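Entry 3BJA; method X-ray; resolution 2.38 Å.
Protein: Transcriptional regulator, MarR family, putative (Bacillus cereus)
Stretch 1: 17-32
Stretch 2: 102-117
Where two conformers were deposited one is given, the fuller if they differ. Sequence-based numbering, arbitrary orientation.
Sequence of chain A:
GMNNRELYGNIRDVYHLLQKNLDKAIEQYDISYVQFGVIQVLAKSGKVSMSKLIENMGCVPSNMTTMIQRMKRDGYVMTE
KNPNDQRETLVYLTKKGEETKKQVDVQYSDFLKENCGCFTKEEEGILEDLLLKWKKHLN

Stretch 1, residues 17-32: LLQKNLDKAIEQYDIS
Stretch 2 (102-117) KQVDVQYSDFLKENCG

Two helical segments of one chain pack in a roughly antiparallel sense through a largely apolar seam, centred on a phenylalanine knob and fastened near one end by an asparagine pair. The helix of residues 17-25 and that of residues 102-116 run at 141° between their N-to-C directions, with axes approaching to 9.8 Å; about 690 Å² is buried, both sides summed. The register is set by CA-CA distances of 7.4 Å for Leu 18 and Asn 115, 6.4 Å for Leu 22 and Phe 111, and 6.3 Å for Ala 25 and Gln 107. The backbone is regular in both helices, phi near -65° and psi near -40°, with i to i+4 hydrogen bonds, until the end of the second stretch, where Asn 115 (-115°/-28°) and Cys 116 (-113°/25°) depart from it.

Phe 111, chi1 t (160°) and chi2 78°, points toward the first stretch and sits among Leu 18, Asn 21, Leu 22 and Ala 25. A flat aromatic ring can lie close to a helix backbone: Phe 111 CZ is 3.3 Å from Leu 18 O, and Leu 22 CB lies over the ring face, 3.9 Å from its centroid. Leu 22, chi1 t and chi2 p, also brings CD1 to 3.7 Å from Tyr 108 CD1, at the edge of the tyrosine ring. The small side chain of Ala 25 suits the close approach here, with CB 4.2 Å from Phe 111 CB and its backbone O 3.4 Å from Gln 107 CG.

Beside this packing, Asn 21 (chi1 m) donates from ND2 to OD1 of Asn 115 (chi1 m) at 2.7 Å. An amide offers both donor and acceptor, and Asn 115 uses both: its ND2 bonds back to Phe 111 O at 2.9 Å. Leu 18, chi1 m and chi2 t, sends CD2 to 4.1 Å from Cys 116 SG, adding apolar cover at this end.

Beyond Ala 25, the chain turns through Gln 28 and Tyr 29, then Asp 30 with positive phi (54°/42°), into extended Ile 31 (-142°/158°). Tyr 29, chi1 m and chi2 -80°, lays its ring against Val 104, whose CG2 stands over one face, 3.8 Å from the centroid. Val 104 (chi1 t) suits this pocket because its two methyls serve several neighbours: CG1 meets Ile 26 CG2 at 3.7 Å, and CG2 also meets Ile 31 CD1 at 4.0 Å. The tyrosine hydroxyl reaches the polar margin, where Tyr 29 OH is 2.8 Å from Gln 103 O.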

# COMPACT_ATOMS: atom_id res chain seq x y z
N LEU A 17 2.77 3.75 -8.59
CA LEU A 17 2.76 4.96 -9.43
C LEU A 17 1.49 5.80 -9.22
O LEU A 17 1.55 7.03 -9.22
CB LEU A 17 2.93 4.62 -10.92
CG LEU A 17 4.30 4.09 -11.34
CD1 LEU A 17 4.22 3.43 -12.73
CD2 LEU A 17 5.34 5.20 -11.33
N LEU A 18 0.36 5.14 -9.03
CA LEU A 18 -0.91 5.81 -8.73
C LEU A 18 -0.88 6.53 -7.37
O LEU A 18 -1.44 7.62 -7.29
CB LEU A 18 -2.12 4.86 -8.83
CG LEU A 18 -2.58 4.34 -10.20
CD1 LEU A 18 -3.55 3.14 -10.07
CD2 LEU A 18 -3.20 5.44 -11.00
N GLN A 19 -0.28 5.95 -6.31
CA GLN A 19 -0.22 6.67 -5.04
C GLN A 19 0.74 7.86 -5.18
O GLN A 19 0.37 8.99 -4.79
CB GLN A 19 0.06 5.74 -3.85
CG GLN A 19 -0.98 4.59 -3.69
CD GLN A 19 -2.44 5.05 -3.53
OE1 GLN A 19 -2.85 5.57 -2.48
NE2 GLN A 19 -3.23 4.83 -4.58
N LYS A 20 1.93 7.64 -5.76
CA LYS A 20 2.90 8.70 -6.04
C LYS A 20 2.25 9.91 -6.74
O LYS A 20 2.38 11.03 -6.29
CB LYS A 20 4.03 8.14 -6.91
CG LYS A 20 5.11 9.12 -7.42
CD LYS A 20 6.13 8.35 -8.27
CE LYS A 20 7.01 9.23 -9.16
NZ LYS A 20 7.69 8.41 -10.24
N ASN A 21 1.53 9.63 -7.83
CA ASN A 21 0.86 10.67 -8.63
C ASN A 21 -0.32 11.36 -7.93
O ASN A 21 -0.59 12.53 -8.22
CB ASN A 21 0.40 10.10 -9.98
CG ASN A 21 1.56 9.76 -10.93
OD1 ASN A 21 2.73 9.95 -10.62
ND2 ASN A 21 1.21 9.25 -12.11
N LEU A 22 -1.04 10.62 -7.06
CA LEU A 22 -2.14 11.19 -6.24
C LEU A 22 -1.58 12.16 -5.19
O LEU A 22 -2.17 13.24 -4.99
CB LEU A 22 -2.95 10.10 -5.54
CG LEU A 22 -4.10 10.49 -4.61
CD1 LEU A 22 -5.15 11.36 -5.30
CD2 LEU A 22 -4.74 9.24 -4.06
N ASP A 23 -0.49 11.75 -4.52
CA ASP A 23 0.20 12.56 -3.52
C ASP A 23 0.70 13.87 -4.10
O ASP A 23 0.66 14.90 -3.41
CB ASP A 23 1.41 11.82 -2.89
CG ASP A 23 1.01 10.84 -1.79
OD1 ASP A 23 -0.20 10.66 -1.49
OD2 ASP A 23 1.95 10.24 -1.19
N LYS A 24 1.18 13.80 -5.35
CA LYS A 24 1.64 14.98 -6.09
C LYS A 24 0.43 15.88 -6.32
O LYS A 24 0.49 17.08 -6.06
CB LYS A 24 2.29 14.57 -7.43
CG LYS A 24 3.34 15.54 -8.00
CD LYS A 24 2.78 16.79 -8.67
CE LYS A 24 3.90 17.69 -9.19
NZ LYS A 24 4.69 18.30 -8.09
N ALA A 25 -0.68 15.27 -6.77
CA ALA A 25 -1.94 15.96 -7.06
C ALA A 25 -2.61 16.66 -5.87
O ALA A 25 -3.15 17.77 -6.05
CB ALA A 25 -2.92 15.00 -7.71
N ILE A 26 -2.59 16.03 -4.69
CA ILE A 26 -3.21 16.61 -3.46
C ILE A 26 -2.22 17.37 -2.53
O ILE A 26 -2.62 17.84 -1.45
CB ILE A 26 -4.03 15.54 -2.65
CG1 ILE A 26 -3.14 14.51 -1.93
CG2 ILE A 26 -5.03 14.86 -3.56
CD1 ILE A 26 -3.90 13.50 -1.09
N GLU A 27 -0.96 17.48 -2.98
CA GLU A 27 0.18 18.11 -2.26
C GLU A 27 -0.13 19.46 -1.64
O GLU A 27 0.20 19.71 -0.47
CB GLU A 27 1.36 18.26 -3.25
CG GLU A 27 2.70 18.76 -2.70
CD GLU A 27 3.74 19.04 -3.79
OE1 GLU A 27 3.57 18.55 -4.94
OE2 GLU A 27 4.74 19.76 -3.49
N GLN A 28 -0.75 20.32 -2.44
CA GLN A 28 -1.15 21.68 -2.05
C GLN A 28 -2.02 21.79 -0.79
O GLN A 28 -1.98 22.81 -0.13
CB GLN A 28 -1.84 22.40 -3.22
CG GLN A 28 -3.19 21.78 -3.67
CD GLN A 28 -3.82 22.54 -4.82
OE1 GLN A 28 -3.53 22.27 -5.99
NE2 GLN A 28 -4.72 23.49 -4.50
N TYR A 29 -2.79 20.74 -0.47
CA TYR A 29 -3.67 20.71 0.71
C TYR A 29 -3.00 20.20 1.99
O TYR A 29 -3.70 19.95 2.98
CB TYR A 29 -4.93 19.88 0.43
CG TYR A 29 -5.70 20.40 -0.75
CD1 TYR A 29 -6.54 21.49 -0.60
CD2 TYR A 29 -5.59 19.81 -2.02
CE1 TYR A 29 -7.25 22.01 -1.68
CE2 TYR A 29 -6.30 20.31 -3.11
CZ TYR A 29 -7.13 21.42 -2.92
OH TYR A 29 -7.85 21.96 -3.94
N ASP A 30 -1.67 20.03 2.00
CA ASP A 30 -0.94 19.53 3.17
C ASP A 30 -1.45 18.19 3.74
O ASP A 30 -1.58 18.02 4.96
CB ASP A 30 -0.87 20.63 4.24
CG ASP A 30 -0.20 21.87 3.74
OD1 ASP A 30 0.92 21.73 3.22
OD2 ASP A 30 -0.76 22.97 3.87
N ILE A 31 -1.76 17.28 2.83
CA ILE A 31 -2.22 15.92 3.15
C ILE A 31 -1.61 14.94 2.16
O ILE A 31 -1.21 15.34 1.06
CB ILE A 31 -3.78 15.78 3.15
CG1 ILE A 31 -4.42 16.11 1.79
CG2 ILE A 31 -4.41 16.66 4.23
CD1 ILE A 31 -5.88 15.65 1.66
N SER A 32 -1.54 13.67 2.55
CA SER A 32 -1.06 12.58 1.67
C SER A 32 -2.24 11.64 1.46
O SER A 32 -3.32 11.87 2.02
CB SER A 32 0.10 11.84 2.32
OG SER A 32 -0.37 11.08 3.42
N LYS A 102 -14.30 18.91 0.07
CA LYS A 102 -14.87 19.63 -1.07
C LYS A 102 -13.77 20.15 -2.00
O LYS A 102 -13.82 19.91 -3.22
CB LYS A 102 -15.74 20.81 -0.59
N GLN A 103 -12.77 20.81 -1.41
CA GLN A 103 -11.65 21.36 -2.16
C GLN A 103 -10.74 20.30 -2.80
O GLN A 103 -10.29 20.50 -3.93
CB GLN A 103 -10.84 22.35 -1.30
CG GLN A 103 -11.61 23.64 -0.96
CD GLN A 103 -10.96 24.51 0.13
OE1 GLN A 103 -9.97 24.13 0.77
NE2 GLN A 103 -11.54 25.67 0.35
N VAL A 104 -10.50 19.18 -2.11
CA VAL A 104 -9.64 18.10 -2.64
C VAL A 104 -10.33 17.26 -3.75
O VAL A 104 -9.64 16.76 -4.65
CB VAL A 104 -9.10 17.16 -1.51
CG1 VAL A 104 -8.09 16.22 -2.07
CG2 VAL A 104 -8.40 17.95 -0.45
N ASP A 105 -11.66 17.11 -3.68
CA ASP A 105 -12.45 16.37 -4.70
C ASP A 105 -12.24 16.90 -6.12
O ASP A 105 -12.33 16.13 -7.07
CB ASP A 105 -13.97 16.38 -4.37
CG ASP A 105 -14.36 15.43 -3.21
OD1 ASP A 105 -13.63 14.48 -2.85
OD2 ASP A 105 -15.47 15.63 -2.66
N VAL A 106 -11.97 18.20 -6.25
CA VAL A 106 -11.67 18.84 -7.53
C VAL A 106 -10.34 18.32 -8.09
O VAL A 106 -10.28 17.96 -9.26
CB VAL A 106 -11.65 20.40 -7.42
CG1 VAL A 106 -11.37 21.04 -8.77
CG2 VAL A 106 -12.96 20.91 -6.86
N GLN A 107 -9.30 18.25 -7.25
CA GLN A 107 -7.98 17.70 -7.67
C GLN A 107 -8.03 16.19 -7.90
O GLN A 107 -7.32 15.70 -8.77
CB GLN A 107 -6.83 18.04 -6.71
CG GLN A 107 -6.04 19.34 -7.04
CD GLN A 107 -6.81 20.64 -6.85
OE1 GLN A 107 -6.52 21.63 -7.51
NE2 GLN A 107 -7.79 20.64 -5.96
N TYR A 108 -8.82 15.48 -7.10
CA TYR A 108 -9.02 14.02 -7.21
C TYR A 108 -9.68 13.65 -8.54
O TYR A 108 -9.26 12.72 -9.21
CB TYR A 108 -9.87 13.51 -6.06
CG TYR A 108 -9.99 12.00 -5.97
CD1 TYR A 108 -8.85 11.21 -5.80
CD2 TYR A 108 -11.23 11.38 -5.95
CE1 TYR A 108 -8.94 9.81 -5.68
CE2 TYR A 108 -11.34 9.98 -5.82
CZ TYR A 108 -10.20 9.21 -5.68
OH TYR A 108 -10.31 7.85 -5.55
N SER A 109 -10.71 14.41 -8.91
CA SER A 109 -11.41 14.25 -10.19
C SER A 109 -10.41 14.40 -11.35
O SER A 109 -10.41 13.59 -12.27
CB SER A 109 -12.55 15.25 -10.31
OG SER A 109 -13.24 15.11 -11.54
N ASP A 110 -9.57 15.43 -11.28
CA ASP A 110 -8.51 15.64 -12.28
C ASP A 110 -7.48 14.51 -12.24
O ASP A 110 -6.98 14.15 -13.28
CB ASP A 110 -7.79 16.97 -12.07
CG ASP A 110 -8.67 18.19 -12.35
OD1 ASP A 110 -9.60 18.12 -13.20
OD2 ASP A 110 -8.40 19.24 -11.72
N PHE A 111 -7.16 14.00 -11.05
CA PHE A 111 -6.20 12.88 -10.89
C PHE A 111 -6.66 11.64 -11.66
O PHE A 111 -5.90 11.10 -12.45
CB PHE A 111 -5.91 12.55 -9.41
CG PHE A 111 -5.33 11.15 -9.19
CD1 PHE A 111 -3.99 10.88 -9.45
CD2 PHE A 111 -6.15 10.11 -8.72
CE1 PHE A 111 -3.46 9.60 -9.25
CE2 PHE A 111 -5.63 8.82 -8.52
CZ PHE A 111 -4.28 8.56 -8.79
N LEU A 112 -7.92 11.24 -11.43
CA LEU A 112 -8.53 10.08 -12.09
C LEU A 112 -8.53 10.21 -13.62
O LEU A 112 -8.21 9.26 -14.30
CB LEU A 112 -9.95 9.83 -11.58
CG LEU A 112 -10.11 9.44 -10.11
CD1 LEU A 112 -11.59 9.50 -9.71
CD2 LEU A 112 -9.48 8.09 -9.79
N LYS A 113 -8.84 11.39 -14.14
CA LYS A 113 -8.84 11.62 -15.60
C LYS A 113 -7.41 11.55 -16.18
O LYS A 113 -7.14 10.76 -17.10
CB LYS A 113 -9.49 12.95 -15.94
CG LYS A 113 -10.97 13.01 -15.57
N GLU A 114 -6.50 12.31 -15.58
CA GLU A 114 -5.09 12.39 -16.03
C GLU A 114 -4.28 11.12 -15.87
O GLU A 114 -3.28 10.96 -16.59
CB GLU A 114 -4.38 13.57 -15.35
CG GLU A 114 -4.98 14.95 -15.75
CD GLU A 114 -4.60 16.12 -14.82
OE1 GLU A 114 -3.53 16.09 -14.17
OE2 GLU A 114 -5.39 17.09 -14.77
N ASN A 115 -4.70 10.22 -14.96
CA ASN A 115 -3.98 8.98 -14.66
C ASN A 115 -4.71 7.66 -15.00
O ASN A 115 -4.02 6.66 -15.23
CB ASN A 115 -3.57 8.94 -13.18
CG ASN A 115 -2.54 10.01 -12.83
OD1 ASN A 115 -1.36 9.69 -12.67
ND2 ASN A 115 -2.98 11.27 -12.71
N CYS A 116 -6.05 7.64 -14.99
CA CYS A 116 -6.85 6.45 -15.33
C CYS A 116 -7.64 6.60 -16.63
O CYS A 116 -8.67 5.93 -16.82
CB CYS A 116 -7.79 6.08 -14.18
SG CYS A 116 -6.95 5.76 -12.62
N GLY A 117 -7.19 7.48 -17.53
CA GLY A 117 -7.89 7.74 -18.79
C GLY A 117 -7.11 7.39 -20.03
O GLY A 117 -7.50 7.79 -21.10